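Local coordinates for protein 1,4-dihydroxy-2-naphthoyl-CoA hydrolase (Synechocystis sp., PDB 4K00) that hydrolyses 1,4-dihydroxy-2-naphthoyl-CoA to 1,4-dihydroxy-2-naphthoate and CoA, a step in the biosynthesis of phylloquinone (vitamin K1), at residues 22-36 and 66-80. Residues are numbered along the deposited sequence; the frame is centred on the assembly and turned at random.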
loop_
_atom_site.group_PDB
_atom_site.type_symbol
_atom_site.label_atom_id
_atom_site.label_comp_id
_atom_site.label_asym_id
_atom_site.label_seq_id
_atom_site.Cartn_x
_atom_site.Cartn_y
_atom_site.Cartn_z
ATOM N N GLY A 22 1.082 16.176 3.353
ATOM C CA GLY A 22 1.835 16.255 4.597
ATOM C C GLY A 22 1.179 15.546 5.780
ATOM O O GLY A 22 1.653 15.666 6.905
ATOM N N VAL A 23 0.101 14.805 5.529
ATOM C CA VAL A 23 -0.671 14.157 6.598
ATOM C C VAL A 23 -0.929 12.681 6.266
ATOM O O VAL A 23 -0.667 12.232 5.148
ATOM C CB VAL A 23 -2.036 14.860 6.836
ATOM C CG1 VAL A 23 -1.851 16.337 7.176
ATOM C CG2 VAL A 23 -2.956 14.695 5.633
ATOM N N VAL A 24 -1.436 11.931 7.237
ATOM C CA VAL A 24 -1.822 10.529 6.996
ATOM C C VAL A 24 -2.936 10.449 5.944
ATOM O O VAL A 24 -3.952 11.134 6.043
ATOM C CB VAL A 24 -2.274 9.833 8.300
ATOM C CG1 VAL A 24 -2.875 8.471 8.009
ATOM C CG2 VAL A 24 -1.107 9.704 9.261
ATOM N N TYR A 25 -2.701 9.639 4.914
ATOM C CA TYR A 25 -3.669 9.389 3.839
ATOM C C TYR A 25 -4.892 8.654 4.389
ATOM O O TYR A 25 -4.758 7.759 5.228
ATOM C CB TYR A 25 -2.977 8.544 2.760
ATOM C CG TYR A 25 -3.766 8.257 1.511
ATOM C CD1 TYR A 25 -4.086 9.263 0.611
ATOM C CD2 TYR A 25 -4.155 6.953 1.206
ATOM C CE1 TYR A 25 -4.787 8.983 -0.558
ATOM C CE2 TYR A 25 -4.857 6.667 0.045
ATOM C CZ TYR A 25 -5.172 7.681 -0.832
ATOM O OH TYR A 25 -5.877 7.407 -2.001
ATOM N N PHE A 26 -6.078 9.032 3.910
ATOM C CA PHE A 26 -7.329 8.614 4.542
ATOM C C PHE A 26 -7.373 7.095 4.697
ATOM O O PHE A 26 -7.761 6.581 5.734
ATOM C CB PHE A 26 -8.535 9.122 3.749
ATOM C CG PHE A 26 -8.865 8.298 2.537
ATOM C CD1 PHE A 26 -8.144 8.442 1.361
ATOM C CD2 PHE A 26 -9.902 7.382 2.572
ATOM C CE1 PHE A 26 -8.449 7.671 0.257
ATOM C CE2 PHE A 26 -10.208 6.612 1.475
ATOM C CZ PHE A 26 -9.476 6.758 0.312
ATOM N N ASN A 27 -6.933 6.391 3.660
ATOM C CA ASN A 27 -7.075 4.945 3.560
ATOM C C ASN A 27 -6.150 4.230 4.525
ATOM O O ASN A 27 -6.402 3.087 4.918
ATOM C CB ASN A 27 -6.702 4.501 2.137
ATOM C CG ASN A 27 -7.496 3.312 1.674
ATOM O OD1 ASN A 27 -8.562 3.009 2.216
ATOM N ND2 ASN A 27 -6.996 2.640 0.657
ATOM N N GLN A 28 -5.061 4.897 4.894
ATOM C CA GLN A 28 -4.128 4.331 5.870
ATOM C C GLN A 28 -4.714 4.245 7.287
ATOM O O GLN A 28 -4.393 3.316 8.021
ATOM C CB GLN A 28 -2.788 5.082 5.863
ATOM C CG GLN A 28 -1.989 4.908 4.581
ATOM C CD GLN A 28 -1.650 3.460 4.308
ATOM O OE1 GLN A 28 -2.070 2.908 3.301
ATOM N NE2 GLN A 28 -0.913 2.832 5.215
ATOM N N PHE A 29 -5.591 5.171 7.667
ATOM C CA PHE A 29 -6.318 5.031 8.919
ATOM C C PHE A 29 -7.153 3.744 8.938
ATOM O O PHE A 29 -7.217 3.051 9.961
ATOM C CB PHE A 29 -7.224 6.243 9.177
ATOM C CG PHE A 29 -6.487 7.491 9.613
ATOM C CD1 PHE A 29 -5.855 7.554 10.843
ATOM C CD2 PHE A 29 -6.484 8.625 8.812
ATOM C CE1 PHE A 29 -5.215 8.709 11.263
ATOM C CE2 PHE A 29 -5.843 9.786 9.225
ATOM C CZ PHE A 29 -5.210 9.829 10.452
ATOM N N LEU A 30 -7.815 3.435 7.822
ATOM C CA LEU A 30 -8.584 2.197 7.716
ATOM C C LEU A 30 -7.690 0.976 7.793
ATOM O O LEU A 30 -8.081 -0.036 8.384
ATOM C CB LEU A 30 -9.389 2.136 6.416
ATOM C CG LEU A 30 -10.841 2.585 6.489
ATOM C CD1 LEU A 30 -11.495 2.466 5.119
ATOM C CD2 LEU A 30 -11.625 1.805 7.546
ATOM N N GLN A 31 -6.499 1.057 7.188
ATOM C CA GLN A 31 -5.496 -0.010 7.303
ATOM C C GLN A 31 -5.149 -0.236 8.784
ATOM O O GLN A 31 -5.056 -1.378 9.241
ATOM C CB GLN A 31 -4.250 0.329 6.462
ATOM C CG GLN A 31 -3.077 -0.634 6.575
ATOM C CD GLN A 31 -3.490 -2.072 6.418
ATOM O OE1 GLN A 31 -4.400 -2.389 5.643
ATOM N NE2 GLN A 31 -2.834 -2.962 7.164
ATOM N N MET A 32 -4.972 0.850 9.534
ATOM C CA MET A 32 -4.597 0.744 10.946
ATOM C C MET A 32 -5.715 0.080 11.747
ATOM O O MET A 32 -5.455 -0.653 12.703
ATOM C CB MET A 32 -4.309 2.122 11.531
ATOM C CG MET A 32 -3.086 2.823 10.961
ATOM S SD MET A 32 -3.003 4.536 11.523
ATOM C CE MET A 32 -1.711 5.157 10.445
ATOM N N CYS A 33 -6.951 0.332 11.344
ATOM C CA CYS A 33 -8.111 -0.349 11.948
ATOM C C CYS A 33 -8.050 -1.857 11.733
ATOM O O CYS A 33 -8.207 -2.629 12.672
ATOM C CB CYS A 33 -9.416 0.209 11.384
ATOM S SG CYS A 33 -9.792 1.877 11.957
ATOM N N HIS A 34 -7.802 -2.284 10.502
ATOM C CA HIS A 34 -7.714 -3.708 10.218
ATOM C C HIS A 34 -6.555 -4.342 10.992
ATOM O O HIS A 34 -6.680 -5.452 11.498
ATOM C CB HIS A 34 -7.611 -3.969 8.703
ATOM C CG HIS A 34 -7.995 -5.361 8.303
ATOM N ND1 HIS A 34 -7.156 -6.438 8.469
ATOM C CD2 HIS A 34 -9.141 -5.858 7.776
ATOM C CE1 HIS A 34 -7.760 -7.539 8.048
ATOM N NE2 HIS A 34 -8.963 -7.212 7.616
ATOM N N GLU A 35 -5.439 -3.623 11.105
ATOM C CA GLU A 35 -4.311 -4.083 11.924
ATOM C C GLU A 35 -4.702 -4.289 13.392
ATOM O O GLU A 35 -4.287 -5.266 14.018
ATOM C CB GLU A 35 -3.147 -3.102 11.849
ATOM C CG GLU A 35 -2.517 -2.996 10.468
ATOM C CD GLU A 35 -1.494 -1.877 10.374
ATOM O OE1 GLU A 35 -1.033 -1.365 11.427
ATOM O OE2 GLU A 35 -1.148 -1.497 9.235
ATOM N N ALA A 36 -5.492 -3.369 13.934
ATOM C CA ALA A 36 -5.968 -3.497 15.316
ATOM C C ALA A 36 -6.786 -4.759 15.464
ATOM O O ALA A 36 -6.624 -5.521 16.421
ATOM C CB ALA A 36 -6.813 -2.285 15.698
ATOM N N ILE A 66 -15.631 5.059 7.778
ATOM C CA ILE A 66 -14.715 5.851 8.591
ATOM C C ILE A 66 -15.018 7.333 8.430
ATOM O O ILE A 66 -15.293 7.792 7.325
ATOM C CB ILE A 66 -13.243 5.512 8.261
ATOM C CG1 ILE A 66 -12.266 6.330 9.113
ATOM C CG2 ILE A 66 -12.931 5.743 6.779
ATOM C CD1 ILE A 66 -10.926 5.636 9.266
ATOM N N ASP A 67 -15.010 8.069 9.549
ATOM C CA ASP A 67 -15.113 9.525 9.525
ATOM C C ASP A 67 -13.850 10.158 10.101
ATOM O O ASP A 67 -13.309 9.678 11.100
ATOM C CB ASP A 67 -16.313 9.994 10.345
ATOM C CG ASP A 67 -17.622 9.387 9.872
ATOM O OD1 ASP A 67 -18.030 9.621 8.718
ATOM O OD2 ASP A 67 -18.238 8.668 10.662
ATOM N N PHE A 68 -13.392 11.233 9.471
ATOM C CA PHE A 68 -12.140 11.876 9.851
ATOM C C PHE A 68 -12.426 13.219 10.504
ATOM O O PHE A 68 -13.192 14.028 9.974
ATOM C CB PHE A 68 -11.238 12.043 8.626
ATOM C CG PHE A 68 -10.989 10.759 7.893
ATOM C CD1 PHE A 68 -9.980 9.899 8.295
ATOM C CD2 PHE A 68 -11.794 10.385 6.824
ATOM C CE1 PHE A 68 -9.777 8.699 7.632
ATOM C CE2 PHE A 68 -11.592 9.186 6.165
ATOM C CZ PHE A 68 -10.577 8.350 6.559
ATOM N N PHE A 69 -11.819 13.434 11.673
ATOM C CA PHE A 69 -12.055 14.623 12.463
ATOM C C PHE A 69 -10.826 15.538 12.450
ATOM O O PHE A 69 -10.948 16.760 12.475
ATOM C CB PHE A 69 -12.419 14.227 13.902
ATOM C CG PHE A 69 -13.597 13.302 13.991
ATOM C CD1 PHE A 69 -14.798 13.635 13.390
ATOM C CD2 PHE A 69 -13.505 12.098 14.665
ATOM C CE1 PHE A 69 -15.885 12.786 13.458
ATOM C CE2 PHE A 69 -14.593 11.249 14.738
ATOM C CZ PHE A 69 -15.776 11.589 14.130
ATOM N N ALA A 70 -9.637 14.945 12.427
ATOM C CA ALA A 70 -8.404 15.718 12.516
ATOM C C ALA A 70 -7.241 14.895 11.967
ATOM O O ALA A 70 -7.271 13.665 12.035
ATOM C CB ALA A 70 -8.143 16.110 13.958
ATOM N N PRO A 71 -6.220 15.567 11.410
ATOM C CA PRO A 71 -5.127 14.864 10.727
ATOM C C PRO A 71 -4.069 14.348 11.685
ATOM O O PRO A 71 -4.006 14.785 12.837
ATOM C CB PRO A 71 -4.542 15.939 9.810
ATOM C CG PRO A 71 -4.794 17.222 10.546
ATOM C CD PRO A 71 -6.106 17.031 11.268
ATOM N N ALA A 72 -3.260 13.407 11.211
ATOM C CA ALA A 72 -2.034 13.022 11.888
ATOM C C ALA A 72 -0.844 13.168 10.950
ATOM O O ALA A 72 -1.009 13.327 9.742
ATOM C CB ALA A 72 -2.145 11.590 12.394
ATOM N N HIS A 73 0.355 13.134 11.519
ATOM C CA HIS A 73 1.584 13.368 10.773
ATOM C C HIS A 73 2.585 12.253 11.042
ATOM O O HIS A 73 2.456 11.501 12.010
ATOM C CB HIS A 73 2.199 14.724 11.150
ATOM C CG HIS A 73 1.276 15.881 10.953
ATOM N ND1 HIS A 73 0.351 16.267 11.900
ATOM C CD2 HIS A 73 1.143 16.751 9.923
ATOM C CE1 HIS A 73 -0.324 17.311 11.453
ATOM N NE2 HIS A 73 0.136 17.623 10.256
ATOM N N CYS A 74 3.579 12.161 10.160
ATOM C CA CYS A 74 4.688 11.225 10.284
ATOM C C CYS A 74 5.337 11.290 11.651
ATOM O O CYS A 74 5.690 12.366 12.138
ATOM C CB CYS A 74 5.740 11.562 9.221
ATOM S SG CYS A 74 7.023 10.322 9.050
ATOM N N GLY A 75 5.513 10.130 12.271
ATOM C CA GLY A 75 6.149 10.081 13.572
ATOM C C GLY A 75 5.176 10.108 14.737
ATOM O O GLY A 75 5.568 9.822 15.855
ATOM N N ASP A 76 3.911 10.450 14.491
ATOM C CA ASP A 76 2.927 10.471 15.577
ATOM C C ASP A 76 2.761 9.064 16.128
ATOM O O ASP A 76 2.877 8.077 15.396
ATOM C CB ASP A 76 1.569 10.987 15.089
ATOM C CG ASP A 76 1.555 12.481 14.837
ATOM O OD1 ASP A 76 2.559 13.159 15.150
ATOM O OD2 ASP A 76 0.527 12.981 14.334
ATOM N N ARG A 77 2.468 8.971 17.416
ATOM C CA ARG A 77 2.091 7.703 18.012
ATOM C C ARG A 77 0.597 7.712 18.310
ATOM O O ARG A 77 0.097 8.588 19.020
ATOM C CB ARG A 77 2.888 7.461 19.286
ATOM C CG ARG A 77 2.767 6.041 19.813
ATOM C CD ARG A 77 3.822 5.750 20.871
ATOM N NE ARG A 77 3.782 6.727 21.956
ATOM C CZ ARG A 77 2.957 6.651 22.998
ATOM N NH1 ARG A 77 2.105 5.636 23.099
ATOM N NH2 ARG A 77 2.985 7.588 23.936
ATOM N N LEU A 78 -0.108 6.744 17.745
ATOM C CA LEU A 78 -1.570 6.716 17.779
ATOM C C LEU A 78 -2.046 5.513 18.587
ATOM O O LEU A 78 -1.328 4.519 18.722
ATOM C CB LEU A 78 -2.136 6.642 16.367
ATOM C CG LEU A 78 -1.613 7.657 15.350
ATOM C CD1 LEU A 78 -2.350 7.469 14.043
ATOM C CD2 LEU A 78 -1.764 9.082 15.859
ATOM N N LEU A 79 -3.254 5.615 19.129
ATOM C CA LEU A 79 -3.954 4.471 19.703
ATOM C C LEU A 79 -5.188 4.184 18.861
ATOM O O LEU A 79 -5.939 5.093 18.512
ATOM C CB LEU A 79 -4.368 4.779 21.142
ATOM C CG LEU A 79 -3.228 5.133 22.100
ATOM C CD1 LEU A 79 -3.765 5.540 23.460
ATOM C CD2 LEU A 79 -2.272 3.959 22.225
ATOM N N VAL A 80 -5.378 2.918 18.517
ATOM C CA VAL A 80 -6.623 2.470 17.905
ATOM C C VAL A 80 -7.368 1.613 18.900
ATOM O O VAL A 80 -6.914 0.519 19.250
ATOM C CB VAL A 80 -6.391 1.620 16.649
ATOM C CG1 VAL A 80 -7.736 1.303 15.992
ATOM C CG2 VAL A 80 -5.451 2.325 15.682
HETATM O O HOH W 1 3.658 14.038 7.931
HETATM O O HOH W 2 -4.394 12.666 8.267
#
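Phe29, Leu30, Met32 and Ala36 set one side of helix 26-36 against Ile66, Phe68, Leu78 and Val80, the packing of the hotdog fold, in which a long central helix lies across a curved antiparallel sheet. The helix crosses strand 77-80 at -58°, with the axes 9.3 Å apart.

Apolar contacts carry most of the interface. The Phe29 ring reaches three parts of the 66-80 chain: CD2 lies 3.5 Å from CE1 of Phe68, CZ has the methyl of Ala72 at its edge, and CE1 approaches CD1 of Leu78. The two phenyl rings are inclined at 49°. Phe68, with CG anti to its carbonyl carbon (chi1 -55°), also brings CZ to 3.6 Å from CB of Phe26; Leu61 of the second subunit packs on both residues. Ile66 is split between neighbours, its CD1 against CB of Phe29 and its CG2 against CG of Leu30, while its backbone belongs to a ladder that carries the sheet into that subunit. Farther along the helix, the Met32 sulfur sits 3.9 Å from CD1 of Leu78, and the Ala36 methyl meets CG1 of Val80.

Polar contacts gather where the loop before the helix runs beside residues 71-74; the Val23 side chain there lies about 4 Å from that of Asp19, the predicted active-site residue. Val24 N donates to Ala72 O at 2.9 Å. Two waters flank this bond: one donates to Val24 O and accepts from Ala72 N, the other links Gly22 O to Cys74 N. A type II turn, His73 to Asp76, leads back into the sheet, and there His73 N gives Asp76 OD2 a nearly straight hydrogen bond of 2.8 Å.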